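Local atomic coordinates of endoglucanase (PDB entry 6KDD), a protein that probably hydrolyses beta-glucosidic bonds in glucans such as cellulose. Residues 14-19 and 136-141; 236-241 and 280-285; 288-293 and 315-320; 299-302 and 308-311. One frame throughout, in Å; residues are numbered along the deposited sequence.

Interaction 1: 14-19 and 136-141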
loop_
_atom_site.group_PDB
_atom_site.type_symbol
_atom_site.label_atom_id
_atom_site.label_comp_id
_atom_site.label_asym_id
_atom_site.label_seq_id
_atom_site.Cartn_x
_atom_site.Cartn_y
_atom_site.Cartn_z
ATOM N N LEU A 14 -7.906 1.073 -16.223
ATOM C CA LEU A 14 -6.985 -0.031 -16.443
ATOM C C LEU A 14 -5.663 0.524 -16.955
ATOM O O LEU A 14 -4.612 -0.055 -16.691
ATOM C CB LEU A 14 -7.589 -1.030 -17.435
ATOM C CG LEU A 14 -8.285 -2.262 -16.834
ATOM C CD1 LEU A 14 -9.528 -1.889 -16.033
ATOM C CD2 LEU A 14 -8.660 -3.246 -17.938
ATOM N N GLU A 15 -5.733 1.624 -17.719
ATOM C CA GLU A 15 -4.520 2.191 -18.278
ATOM C C GLU A 15 -3.709 2.869 -17.162
ATOM O O GLU A 15 -2.478 2.812 -17.185
ATOM C CB GLU A 15 -4.840 3.043 -19.516
ATOM C CG GLU A 15 -5.212 2.189 -20.730
ATOM C CD GLU A 15 -3.989 1.545 -21.381
ATOM O OE1 GLU A 15 -3.110 2.298 -21.862
ATOM O OE2 GLU A 15 -3.886 0.295 -21.391
ATOM N N TYR A 16 -4.410 3.455 -16.180
ATOM C CA TYR A 16 -3.800 4.046 -14.989
ATOM C C TYR A 16 -3.118 2.984 -14.109
ATOM O O TYR A 16 -1.988 3.175 -13.640
ATOM C CB TYR A 16 -4.824 4.853 -14.183
ATOM C CG TYR A 16 -5.092 6.216 -14.769
ATOM C CD1 TYR A 16 -4.196 7.260 -14.590
ATOM C CD2 TYR A 16 -6.200 6.432 -15.579
ATOM C CE1 TYR A 16 -4.411 8.500 -15.175
ATOM C CE2 TYR A 16 -6.438 7.667 -16.162
ATOM C CZ TYR A 16 -5.532 8.697 -15.971
ATOM O OH TYR A 16 -5.768 9.910 -16.548
ATOM N N ASN A 17 -3.791 1.833 -13.941
ATOM C CA ASN A 17 -3.255 0.750 -13.142
ATOM C C ASN A 17 -1.923 0.347 -13.739
ATOM O O ASN A 17 -0.975 0.011 -13.025
ATOM C CB ASN A 17 -4.172 -0.474 -13.142
ATOM C CG ASN A 17 -3.864 -1.415 -11.998
ATOM O OD1 ASN A 17 -3.524 -0.954 -10.905
ATOM N ND2 ASN A 17 -4.018 -2.714 -12.227
ATOM N N LYS A 18 -1.864 0.358 -15.069
ATOM C CA LYS A 18 -0.613 0.035 -15.738
ATOM C C LYS A 18 0.505 1.028 -15.410
ATOM O O LYS A 18 1.665 0.668 -15.584
ATOM C CB LYS A 18 -0.801 -0.058 -17.255
ATOM C CG LYS A 18 -1.443 -1.361 -17.711
ATOM C CD LYS A 18 -1.911 -1.331 -19.163
ATOM C CE LYS A 18 -2.912 -2.436 -19.440
ATOM N NZ LYS A 18 -2.737 -2.987 -20.803
ATOM N N ILE A 19 0.207 2.269 -14.979
ATOM C CA ILE A 19 1.350 3.115 -14.657
ATOM C C ILE A 19 1.757 2.946 -13.187
ATOM O O ILE A 19 2.773 3.495 -12.782
ATOM C CB ILE A 19 1.214 4.596 -15.068
ATOM C CG1 ILE A 19 0.156 5.331 -14.236
ATOM C CG2 ILE A 19 1.026 4.744 -16.591
ATOM C CD1 ILE A 19 0.381 6.818 -14.176
ATOM N N ASN A 136 -0.246 11.367 -12.341
ATOM C CA ASN A 136 0.466 10.194 -11.844
ATOM C C ASN A 136 0.711 10.263 -10.322
ATOM O O ASN A 136 1.555 9.510 -9.815
ATOM C CB ASN A 136 1.739 9.926 -12.663
ATOM C CG ASN A 136 2.700 11.098 -12.667
ATOM O OD1 ASN A 136 2.293 12.235 -12.501
ATOM N ND2 ASN A 136 3.979 10.814 -12.807
ATOM N N LEU A 137 0.031 11.185 -9.622
ATOM C CA LEU A 137 -0.111 11.143 -8.169
ATOM C C LEU A 137 -1.510 10.595 -7.895
ATOM O O LEU A 137 -2.517 11.191 -8.341
ATOM C CB LEU A 137 0.025 12.559 -7.572
ATOM C CG LEU A 137 -0.349 12.638 -6.081
ATOM C CD1 LEU A 137 0.629 11.779 -5.269
ATOM C CD2 LEU A 137 -0.423 14.095 -5.583
ATOM N N PHE A 138 -1.567 9.423 -7.266
ATOM C CA PHE A 138 -2.832 8.809 -6.885
ATOM C C PHE A 138 -3.039 8.921 -5.380
ATOM O O PHE A 138 -2.069 9.030 -4.608
ATOM C CB PHE A 138 -2.879 7.321 -7.263
ATOM C CG PHE A 138 -2.691 6.921 -8.702
ATOM C CD1 PHE A 138 -2.621 7.858 -9.745
ATOM C CD2 PHE A 138 -2.580 5.571 -9.022
ATOM C CE1 PHE A 138 -2.401 7.450 -11.057
ATOM C CE2 PHE A 138 -2.393 5.167 -10.337
ATOM C CZ PHE A 138 -2.333 6.108 -11.355
ATOM N N PHE A 139 -4.323 8.907 -4.972
ATOM C CA PHE A 139 -4.700 8.967 -3.565
ATOM C C PHE A 139 -5.216 7.588 -3.121
ATOM O O PHE A 139 -5.781 6.849 -3.930
ATOM C CB PHE A 139 -5.837 9.955 -3.314
ATOM C CG PHE A 139 -5.531 11.401 -3.584
ATOM C CD1 PHE A 139 -4.214 11.876 -3.652
ATOM C CD2 PHE A 139 -6.572 12.288 -3.796
ATOM C CE1 PHE A 139 -3.934 13.214 -3.916
ATOM C CE2 PHE A 139 -6.285 13.625 -4.061
ATOM C CZ PHE A 139 -4.976 14.090 -4.114
ATOM N N GLU A 140 -4.976 7.228 -1.847
ATOM C CA GLU A 140 -5.475 5.946 -1.359
ATOM C C GLU A 140 -6.138 6.235 -0.016
ATOM O O GLU A 140 -5.505 6.690 0.927
ATOM C CB GLU A 140 -4.343 4.906 -1.284
ATOM C CG GLU A 140 -4.784 3.618 -0.569
ATOM C CD GLU A 140 -3.632 2.639 -0.354
ATOM O OE1 GLU A 140 -2.457 3.044 -0.550
ATOM O OE2 GLU A 140 -3.909 1.454 -0.003
ATOM N N ILE A 141 -7.460 6.053 0.050
ATOM C CA ILE A 141 -8.187 6.613 1.192
ATOM C C ILE A 141 -7.661 6.096 2.531
ATOM O O ILE A 141 -7.393 6.863 3.458
ATOM C CB ILE A 141 -9.701 6.340 1.032
ATOM C CG1 ILE A 141 -10.221 7.156 -0.156
ATOM C CG2 ILE A 141 -10.424 6.677 2.337
ATOM C CD1 ILE A 141 -11.697 6.990 -0.452
#

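Interaction 2: 236-241 and 280-285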
loop_
_atom_site.group_PDB
_atom_site.type_symbol
_atom_site.label_atom_id
_atom_site.label_comp_id
_atom_site.label_asym_id
_atom_site.label_seq_id
_atom_site.Cartn_x
_atom_site.Cartn_y
_atom_site.Cartn_z
ATOM N N ASN A 236 0.269 -23.367 -6.380
ATOM C CA ASN A 236 -1.150 -23.479 -6.698
ATOM C C ASN A 236 -2.032 -22.704 -5.718
ATOM O O ASN A 236 -3.045 -22.129 -6.135
ATOM C CB ASN A 236 -1.645 -24.926 -6.868
ATOM C CG ASN A 236 -1.351 -25.468 -8.253
ATOM O OD1 ASN A 236 -1.445 -24.734 -9.235
ATOM N ND2 ASN A 236 -0.975 -26.734 -8.347
ATOM N N GLN A 237 -1.640 -22.687 -4.443
ATOM C CA GLN A 237 -2.335 -21.935 -3.401
ATOM C C GLN A 237 -2.382 -20.442 -3.752
ATOM O O GLN A 237 -3.446 -19.835 -3.698
ATOM C CB GLN A 237 -1.561 -22.005 -2.083
ATOM C CG GLN A 237 -1.506 -23.386 -1.454
ATOM C CD GLN A 237 -2.788 -23.642 -0.706
ATOM O OE1 GLN A 237 -3.086 -23.000 0.298
ATOM N NE2 GLN A 237 -3.580 -24.558 -1.229
ATOM N N ILE A 238 -1.225 -19.863 -4.130
ATOM C CA ILE A 238 -1.170 -18.446 -4.495
ATOM C C ILE A 238 -2.116 -18.197 -5.673
ATOM O O ILE A 238 -2.936 -17.278 -5.623
ATOM C CB ILE A 238 0.275 -17.964 -4.772
ATOM C CG1 ILE A 238 1.183 -18.213 -3.557
ATOM C CG2 ILE A 238 0.270 -16.497 -5.222
ATOM C CD1 ILE A 238 2.649 -17.932 -3.792
ATOM N N ARG A 239 -2.047 -19.068 -6.694
ATOM C CA ARG A 239 -2.917 -18.937 -7.858
ATOM C C ARG A 239 -4.405 -18.968 -7.504
ATOM O O ARG A 239 -5.190 -18.222 -8.095
ATOM C CB ARG A 239 -2.619 -19.971 -8.944
ATOM C CG ARG A 239 -3.467 -19.749 -10.192
ATOM C CD ARG A 239 -3.260 -20.829 -11.215
ATOM N NE ARG A 239 -1.913 -21.350 -11.048
ATOM C CZ ARG A 239 -0.847 -20.893 -11.691
ATOM N NH1 ARG A 239 -0.985 -19.920 -12.572
ATOM N NH2 ARG A 239 0.337 -21.437 -11.465
ATOM N N SER A 240 -4.820 -19.841 -6.579
ATOM C CA SER A 240 -6.220 -19.851 -6.161
ATOM C C SER A 240 -6.604 -18.511 -5.548
ATOM O O SER A 240 -7.686 -17.995 -5.814
ATOM C CB SER A 240 -6.552 -20.945 -5.164
ATOM O OG SER A 240 -6.042 -22.181 -5.606
ATOM N N HIS A 241 -5.760 -17.991 -4.650
ATOM C CA HIS A 241 -6.118 -16.723 -4.036
ATOM C C HIS A 241 -6.214 -15.634 -5.110
ATOM O O HIS A 241 -7.104 -14.785 -5.076
ATOM C CB HIS A 241 -5.112 -16.387 -2.926
ATOM C CG HIS A 241 -4.989 -17.467 -1.910
ATOM N ND1 HIS A 241 -3.860 -17.636 -1.134
ATOM C CD2 HIS A 241 -5.838 -18.459 -1.560
ATOM C CE1 HIS A 241 -4.036 -18.659 -0.318
ATOM N NE2 HIS A 241 -5.238 -19.178 -0.564
ATOM N N ARG A 280 4.940 -12.274 -7.103
ATOM C CA ARG A 280 5.089 -11.229 -8.107
ATOM C C ARG A 280 4.679 -11.733 -9.497
ATOM O O ARG A 280 3.936 -11.059 -10.212
ATOM C CB ARG A 280 6.516 -10.676 -8.079
ATOM C CG ARG A 280 6.700 -9.450 -8.971
ATOM C CD ARG A 280 7.121 -9.895 -10.363
ATOM N NE ARG A 280 8.467 -10.378 -10.210
ATOM C CZ ARG A 280 9.130 -11.085 -11.111
ATOM N NH1 ARG A 280 8.575 -11.406 -12.268
ATOM N NH2 ARG A 280 10.367 -11.463 -10.849
ATOM N N LYS A 281 5.172 -12.912 -9.895
ATOM C CA LYS A 281 4.778 -13.488 -11.181
ATOM C C LYS A 281 3.278 -13.766 -11.228
ATOM O O LYS A 281 2.660 -13.642 -12.277
ATOM C CB LYS A 281 5.524 -14.782 -11.492
ATOM C CG LYS A 281 7.010 -14.602 -11.758
ATOM C CD LYS A 281 7.720 -15.930 -11.860
ATOM C CE LYS A 281 8.397 -16.114 -13.203
ATOM N NZ LYS A 281 9.704 -15.413 -13.265
ATOM N N MET A 282 2.664 -14.095 -10.091
ATOM C CA MET A 282 1.225 -14.324 -10.097
ATOM C C MET A 282 0.473 -13.017 -10.314
ATOM O O MET A 282 -0.546 -12.992 -11.007
ATOM C CB MET A 282 0.720 -15.001 -8.820
ATOM C CG MET A 282 -0.529 -15.866 -9.041
ATOM S SD MET A 282 -0.143 -17.311 -10.103
ATOM C CE MET A 282 0.650 -18.412 -8.932
ATOM N N ALA A 283 0.959 -11.918 -9.724
ATOM C CA ALA A 283 0.304 -10.627 -9.928
ATOM C C ALA A 283 0.420 -10.250 -11.410
ATOM O O ALA A 283 -0.555 -9.835 -12.032
ATOM C CB ALA A 283 0.962 -9.583 -9.006
ATOM N N GLU A 284 1.592 -10.484 -12.008
ATOM C CA GLU A 284 1.805 -10.206 -13.426
ATOM C C GLU A 284 0.900 -11.064 -14.309
ATOM O O GLU A 284 0.275 -10.545 -15.237
ATOM C CB GLU A 284 3.284 -10.353 -13.782
ATOM C CG GLU A 284 4.095 -9.212 -13.205
ATOM C CD GLU A 284 5.529 -9.054 -13.648
ATOM O OE1 GLU A 284 6.192 -10.083 -13.913
ATOM O OE2 GLU A 284 5.983 -7.877 -13.689
ATOM N N GLU A 285 0.770 -12.351 -13.956
ATOM C CA GLU A 285 -0.065 -13.287 -14.693
ATOM C C GLU A 285 -1.488 -12.763 -14.745
ATOM O O GLU A 285 -2.088 -12.827 -15.810
ATOM C CB GLU A 285 0.005 -14.696 -14.102
ATOM C CG GLU A 285 -0.915 -15.721 -14.770
ATOM C CD GLU A 285 -0.684 -17.116 -14.214
ATOM O OE1 GLU A 285 0.451 -17.598 -14.344
ATOM O OE2 GLU A 285 -1.612 -17.698 -13.605
#

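Interaction 3: 288-293 and 315-320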
loop_
_atom_site.group_PDB
_atom_site.type_symbol
_atom_site.label_atom_id
_atom_site.label_comp_id
_atom_site.label_asym_id
_atom_site.label_seq_id
_atom_site.Cartn_x
_atom_site.Cartn_y
_atom_site.Cartn_z
ATOM N N PHE A 288 -2.273 -7.697 -12.314
ATOM C CA PHE A 288 -2.401 -6.862 -11.127
ATOM C C PHE A 288 -1.148 -6.001 -11.055
ATOM O O PHE A 288 -0.071 -6.545 -11.276
ATOM C CB PHE A 288 -2.341 -7.721 -9.857
ATOM C CG PHE A 288 -3.531 -8.616 -9.625
ATOM C CD1 PHE A 288 -4.654 -8.529 -10.440
ATOM C CD2 PHE A 288 -3.504 -9.577 -8.613
ATOM C CE1 PHE A 288 -5.747 -9.354 -10.221
ATOM C CE2 PHE A 288 -4.597 -10.411 -8.406
ATOM C CZ PHE A 288 -5.707 -10.294 -9.214
ATOM N N SER A 289 -1.282 -4.690 -10.778
ATOM C CA SER A 289 -0.077 -3.919 -10.481
ATOM C C SER A 289 0.365 -4.318 -9.068
ATOM O O SER A 289 -0.412 -4.903 -8.314
ATOM C CB SER A 289 -0.317 -2.421 -10.527
ATOM O OG SER A 289 -1.437 -2.096 -9.712
ATOM N N TYR A 290 1.552 -3.887 -8.648
ATOM C CA TYR A 290 1.962 -4.311 -7.318
ATOM C C TYR A 290 2.917 -3.314 -6.673
ATOM O O TYR A 290 3.598 -2.582 -7.367
ATOM C CB TYR A 290 2.653 -5.675 -7.387
ATOM C CG TYR A 290 3.911 -5.816 -8.211
ATOM C CD1 TYR A 290 5.176 -5.545 -7.686
ATOM C CD2 TYR A 290 3.841 -6.286 -9.521
ATOM C CE1 TYR A 290 6.325 -5.694 -8.443
ATOM C CE2 TYR A 290 5.000 -6.464 -10.285
ATOM C CZ TYR A 290 6.244 -6.194 -9.743
ATOM O OH TYR A 290 7.408 -6.375 -10.484
ATOM N N ALA A 291 3.019 -3.404 -5.348
ATOM C CA ALA A 291 4.019 -2.664 -4.588
ATOM C C ALA A 291 4.551 -3.564 -3.482
ATOM O O ALA A 291 3.825 -4.009 -2.579
ATOM C CB ALA A 291 3.477 -1.366 -4.044
ATOM N N TYR A 292 5.848 -3.839 -3.594
ATOM C CA TYR A 292 6.520 -4.696 -2.648
ATOM C C TYR A 292 6.571 -4.029 -1.267
ATOM O O TYR A 292 6.803 -2.824 -1.181
ATOM C CB TYR A 292 7.918 -5.014 -3.168
ATOM C CG TYR A 292 8.705 -5.846 -2.185
ATOM C CD1 TYR A 292 8.380 -7.189 -1.986
ATOM C CD2 TYR A 292 9.732 -5.285 -1.426
ATOM C CE1 TYR A 292 9.053 -7.949 -1.032
ATOM C CE2 TYR A 292 10.460 -6.058 -0.523
ATOM C CZ TYR A 292 10.088 -7.378 -0.311
ATOM O OH TYR A 292 10.752 -8.136 0.604
ATOM N N TRP A 293 6.422 -4.833 -0.202
ATOM C CA TRP A 293 6.656 -4.364 1.169
ATOM C C TRP A 293 7.953 -4.972 1.693
ATOM O O TRP A 293 7.982 -6.179 1.920
ATOM C CB TRP A 293 5.518 -4.791 2.118
ATOM C CG TRP A 293 5.700 -4.199 3.491
ATOM C CD1 TRP A 293 6.301 -4.773 4.588
ATOM C CD2 TRP A 293 5.291 -2.879 3.898
ATOM N NE1 TRP A 293 6.244 -3.903 5.661
ATOM C CE2 TRP A 293 5.619 -2.745 5.274
ATOM C CE3 TRP A 293 4.632 -1.818 3.249
ATOM C CZ2 TRP A 293 5.395 -1.550 5.976
ATOM C CZ3 TRP A 293 4.357 -0.660 3.959
ATOM C CH2 TRP A 293 4.770 -0.515 5.295
ATOM N N THR A 315 15.655 -8.767 -7.469
ATOM C CA THR A 315 15.287 -9.282 -8.788
ATOM C C THR A 315 13.969 -10.035 -8.758
ATOM O O THR A 315 13.183 -9.960 -9.696
ATOM C CB THR A 315 16.371 -10.198 -9.387
ATOM O OG1 THR A 315 17.564 -9.419 -9.422
ATOM C CG2 THR A 315 16.016 -10.624 -10.797
ATOM N N ALA A 316 13.723 -10.776 -7.667
ATOM C CA ALA A 316 12.438 -11.425 -7.432
ATOM C C ALA A 316 11.304 -10.394 -7.523
ATOM O O ALA A 316 10.210 -10.669 -8.029
ATOM C CB ALA A 316 12.442 -12.081 -6.048
ATOM N N VAL A 317 11.575 -9.174 -7.051
ATOM C CA VAL A 317 10.523 -8.156 -7.051
ATOM C C VAL A 317 10.362 -7.543 -8.446
ATOM O O VAL A 317 9.254 -7.411 -8.942
ATOM C CB VAL A 317 10.866 -7.078 -6.006
ATOM C CG1 VAL A 317 10.004 -5.835 -6.161
ATOM C CG2 VAL A 317 10.769 -7.677 -4.612
ATOM N N VAL A 318 11.486 -7.108 -9.027
ATOM C CA VAL A 318 11.507 -6.312 -10.251
ATOM C C VAL A 318 11.362 -7.188 -11.510
ATOM O O VAL A 318 10.767 -6.756 -12.485
ATOM C CB VAL A 318 12.778 -5.445 -10.337
ATOM C CG1 VAL A 318 12.858 -4.736 -11.699
ATOM C CG2 VAL A 318 12.865 -4.430 -9.182
ATOM N N GLY A 319 11.942 -8.386 -11.520
ATOM C CA GLY A 319 11.855 -9.265 -12.688
ATOM C C GLY A 319 12.718 -8.733 -13.832
ATOM O O GLY A 319 13.737 -8.098 -13.564
ATOM N N GLU A 320 12.280 -9.014 -15.078
ATOM C CA GLU A 320 12.860 -8.579 -16.344
ATOM C C GLU A 320 14.139 -9.361 -16.650
ATOM O O GLU A 320 14.134 -10.576 -16.384
ATOM C CB GLU A 320 13.186 -7.089 -16.341
ATOM C CG GLU A 320 12.025 -6.215 -16.743
ATOM C CD GLU A 320 12.542 -4.849 -17.152
ATOM O OE1 GLU A 320 13.487 -4.364 -16.492
ATOM O OE2 GLU A 320 12.032 -4.293 -18.149
#

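Interaction 4: 299-302 and 308-311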
loop_
_atom_site.group_PDB
_atom_site.type_symbol
_atom_site.label_atom_id
_atom_site.label_comp_id
_atom_site.label_asym_id
_atom_site.label_seq_id
_atom_site.Cartn_x
_atom_site.Cartn_y
_atom_site.Cartn_z
ATOM N N PHE A 299 11.683 -5.818 5.935
ATOM C CA PHE A 299 11.361 -6.659 4.787
ATOM C C PHE A 299 12.131 -6.165 3.568
ATOM O O PHE A 299 11.772 -6.524 2.465
ATOM C CB PHE A 299 9.883 -6.451 4.421
ATOM C CG PHE A 299 8.863 -7.035 5.369
ATOM C CD1 PHE A 299 8.637 -6.490 6.636
ATOM C CD2 PHE A 299 8.058 -8.072 4.950
ATOM C CE1 PHE A 299 7.663 -7.032 7.455
ATOM C CE2 PHE A 299 7.071 -8.592 5.762
ATOM C CZ PHE A 299 6.899 -8.099 7.032
ATOM N N GLY A 300 13.159 -5.323 3.773
ATOM C CA GLY A 300 13.760 -4.491 2.740
ATOM C C GLY A 300 14.461 -5.256 1.600
ATOM O O GLY A 300 14.988 -6.376 1.759
ATOM N N ILE A 301 14.420 -4.657 0.402
ATOM C CA ILE A 301 15.223 -5.129 -0.725
ATOM C C ILE A 301 16.430 -4.225 -0.996
ATOM O O ILE A 301 17.201 -4.489 -1.943
ATOM C CB ILE A 301 14.367 -5.271 -1.991
ATOM C CG1 ILE A 301 13.431 -4.062 -2.186
ATOM C CG2 ILE A 301 13.616 -6.600 -1.924
ATOM C CD1 ILE A 301 12.716 -4.105 -3.531
ATOM N N TYR A 302 16.601 -3.200 -0.153
ATOM C CA TYR A 302 17.725 -2.292 -0.256
ATOM C C TYR A 302 18.413 -2.158 1.103
ATOM O O TYR A 302 17.755 -1.962 2.129
ATOM C CB TYR A 302 17.289 -0.937 -0.807
ATOM C CG TYR A 302 18.431 -0.008 -1.092
ATOM C CD1 TYR A 302 19.140 -0.119 -2.283
ATOM C CD2 TYR A 302 18.808 0.977 -0.193
ATOM C CE1 TYR A 302 20.202 0.719 -2.556
ATOM C CE2 TYR A 302 19.875 1.829 -0.454
ATOM C CZ TYR A 302 20.563 1.693 -1.648
ATOM O OH TYR A 302 21.603 2.512 -1.960
ATOM N N ASN A 308 23.407 -0.872 -1.396
ATOM C CA ASN A 308 23.076 -1.638 -2.580
ATOM C C ASN A 308 21.811 -2.468 -2.359
ATOM O O ASN A 308 21.412 -2.716 -1.235
ATOM C CB ASN A 308 24.252 -2.507 -3.040
ATOM C CG ASN A 308 24.453 -2.409 -4.543
ATOM O OD1 ASN A 308 23.496 -2.223 -5.321
ATOM N ND2 ASN A 308 25.709 -2.501 -4.955
ATOM N N TRP A 309 21.204 -2.889 -3.463
ATOM C CA TRP A 309 20.105 -3.839 -3.487
ATOM C C TRP A 309 20.522 -5.192 -2.899
ATOM O O TRP A 309 21.682 -5.628 -3.039
ATOM C CB TRP A 309 19.656 -3.980 -4.937
ATOM C CG TRP A 309 19.136 -2.678 -5.470
ATOM C CD1 TRP A 309 19.813 -1.732 -6.194
ATOM C CD2 TRP A 309 17.827 -2.135 -5.199
ATOM N NE1 TRP A 309 18.979 -0.662 -6.442
ATOM C CE2 TRP A 309 17.762 -0.879 -5.845
ATOM C CE3 TRP A 309 16.687 -2.622 -4.524
ATOM C CZ2 TRP A 309 16.595 -0.107 -5.831
ATOM C CZ3 TRP A 309 15.537 -1.843 -4.489
ATOM C CH2 TRP A 309 15.484 -0.624 -5.178
ATOM N N ILE A 310 19.561 -5.824 -2.212
ATOM C CA ILE A 310 19.685 -7.167 -1.669
ATOM C C ILE A 310 19.240 -8.150 -2.750
ATOM O O ILE A 310 18.085 -8.128 -3.169
ATOM C CB ILE A 310 18.817 -7.266 -0.405
ATOM C CG1 ILE A 310 19.261 -6.206 0.610
ATOM C CG2 ILE A 310 18.803 -8.686 0.160
ATOM C CD1 ILE A 310 18.296 -6.029 1.775
ATOM N N GLU A 311 20.198 -8.958 -3.247
ATOM C CA GLU A 311 19.984 -9.802 -4.414
ATOM C C GLU A 311 20.134 -11.250 -3.953
ATOM O O GLU A 311 20.902 -11.500 -3.039
ATOM C CB GLU A 311 21.004 -9.432 -5.512
ATOM C CG GLU A 311 20.759 -8.051 -6.116
ATOM C CD GLU A 311 19.493 -7.969 -6.978
ATOM O OE1 GLU A 311 18.809 -8.987 -7.138
ATOM O OE2 GLU A 311 19.214 -6.892 -7.569
#

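Interaction 1: 14-19 and 136-141
Phe138, on strand 137-140 of the barrel, rests the far end of its ring against helix 13-20, and the contact is built almost wholly from apolar groups gathered round its CZ. Tyr16 meets it edge on: Tyr16 CD1 lies 3.9 Å from Phe138 CZ, near the tyrosine plane, so the two rings do not stack. Ile19 adds its CG1, 3.9 Å from Phe138 CZ at an oblique approach. CG of Phe138 stands anti to its own carbonyl carbon (chi1 -58°), which sends the ring from the strand to the helix. Ile19 CD1 reaches further along and packs at 3.7 Å on Asn136 CB, crossing that side chain at about a right angle.

The polar element is a helix carbonyl. Tyr16 O sits in the plane of the Phe138 ring, 3.7 Å from Phe138 CZ, while also accepting the backbone N-H of Ile19. The tyrosine hydroxyl turns elsewhere, to Glu135, and Asn17 ties the same helix to Ser289 and Ile256.

An alanine in place of Phe138 would probably open a gap between strand and helix, leaving Tyr16 CD1 and Ile19 CG1 without their shared partner.

With no hydrogen bond across it, the fit between these two segments rests on apolar packing, perhaps aided by slight attraction between the ring edge and Tyr16 O; the polar hold on the helix comes from Glu135 and the partners of Asn17.

Interaction 2: 236-241 and 280-285
Arg239 and Met282 carry most of this helix-to-helix contact, and both depend on how their chains bend. Arg239 starts out extended, CG anti to the backbone N (chi1 -176°), and then turns at chi3, which lays the guanidinium across the methionine. Met282 leaves its helix with CG also anti to N but folds at chi2 and chi3, and this double bend carries CE across to helix 232-252, 3.6 Å from both the N and the CB of Arg239. The sulfur consequently lies over one face of the guanidinium, offset toward its rim, with Met282 SD 3.7 Å from Arg239 NH1.

Glu285 takes the other route. Its extended chain carries the carboxylate to the guanidinium edge, the two planes only 19° apart, and Arg239 NH1 and Glu285 OE2 form a salt bridge at 2.5 Å, a length short enough to be read with caution. A leucine in place of Arg239 would probably leave the Glu285 carboxylate without its counter-charge and the Met282 sulfur without the flat group laid over it.

Deeper in, Ile238 CG2, anti to its backbone N, rests 3.9 Å from Met282 CB. Ile235 and Phe242, on the same helix as Ile238, add to the cover of Met282.

The axes of segments 236-241 and 280-285 come within 10.1 Å, at a crossing angle of -38°, with strand 256-261 between them in sequence. Such roughly parallel neighbours, apolar inside and charged outside, belong to the outer helical layer of a (beta/alpha)8 barrel.

Interaction 3: 288-293 and 315-320
Val317 gives this contact its largest share of buried surface, wedging its two methyls and its carbonyl oxygen against two tyrosines of barrel strand 289-292. CG2 of Val317 stands over one face of the Tyr292 ring in a CH-pi contact, 3.8 Å from the ring centroid and 20° off its normal, shifted toward the CD1 side, where Val317 CG2 to Tyr292 CD1 is 3.6 Å. The second methyl, CG1, packs on Tyr292 CB at 3.7 Å, so one branch covers the ring and the other its root.

Tyr292 places this face by setting CG anti to its backbone N (chi1 177°). Its hydroxyl is hydrogen-bonded to the carbonyl of Phe299 in the following loop, which fixes the outer end of the ring while Phe261 meets it edge-to-face.

Tyr290, two residues earlier on the same side of the strand, works mainly through its hydroxyl. Tyr290 OH donates to Val317 O at 2.6 Å, a weak hydrogen bond. Val317 lies in the last turn of helix 313-318, which ends as Gly319 takes positive phi. Arg280 and Glu284, from helix 269-285, touch the Tyr290 side chain.

The two tyrosines thus divide the work: one offers a ring face to a methyl, the other brings a buried hydroxyl to a carbonyl at the helix end, joining the C-terminal helix to the last barrel strand by mixed chemistry.

Interaction 4: 299-302 and 308-311
Tyr302, with CG anti to its backbone N (chi1 -173°), and Trp309, with CG anti to its carbonyl carbon (chi1 -63°), swing their rings together across a short antiparallel beta hairpin in the loop after the last barrel strand. The two residues form a non-hydrogen-bonded pair with both side chains on one face of the sheet. Their rings meet in a T-shaped (edge-to-face) stack: the CD1 edge of Tyr302 points at the indole, Tyr302 CD1 lying 3.8 Å from Trp309 CD2, with the planes at 73°. The Tyr302 ring also has Asn308 O over one of its faces, and Ile49 of helix 45-53 touches both aromatics. Arg53 of that helix makes a cation-pi contact with Trp309.

Ile301 extends the apolar patch at the indole's six-membered end, where Ile301 CD1 is 3.7 Å from Trp309 CZ3. Its carbonyl turns toward segment 308-311, and Ile301 O comes within 3.2 Å of Trp309 CE3, at an oblique approach to the ring. Beyond it, Ile310 CD1 lies 3.3 Å from Gly300 O. The backbone bond holding the register is Ile310 N to Ile301 O, 2.7 Å long and nearly straight.

In the fold
Interaction 3 is the one whose touching residues are all buried; the others are partly exposed, and interaction 2 carries a salt bridge at its outer side. Interactions 1 and 3 reach the same barrel sheet, and Asn17 OD1 meets Ser289 OG, joining the N-terminal helix to the last strand. Interactions 2 and 3 are linked through helix 269-285, where Arg280 NE reaches Ala316 O. Interaction 4 is nested in the chain closed by interaction 3 and touches it through Tyr292 OH and Phe299 O. The chemistry shifts accordingly: apolar in interaction 1, apolar with a charged rim between outer helices, CH-pi with a weak hydroxyl-to-carbonyl bond in interaction 3, and aromatic with a backbone bond in the hairpin.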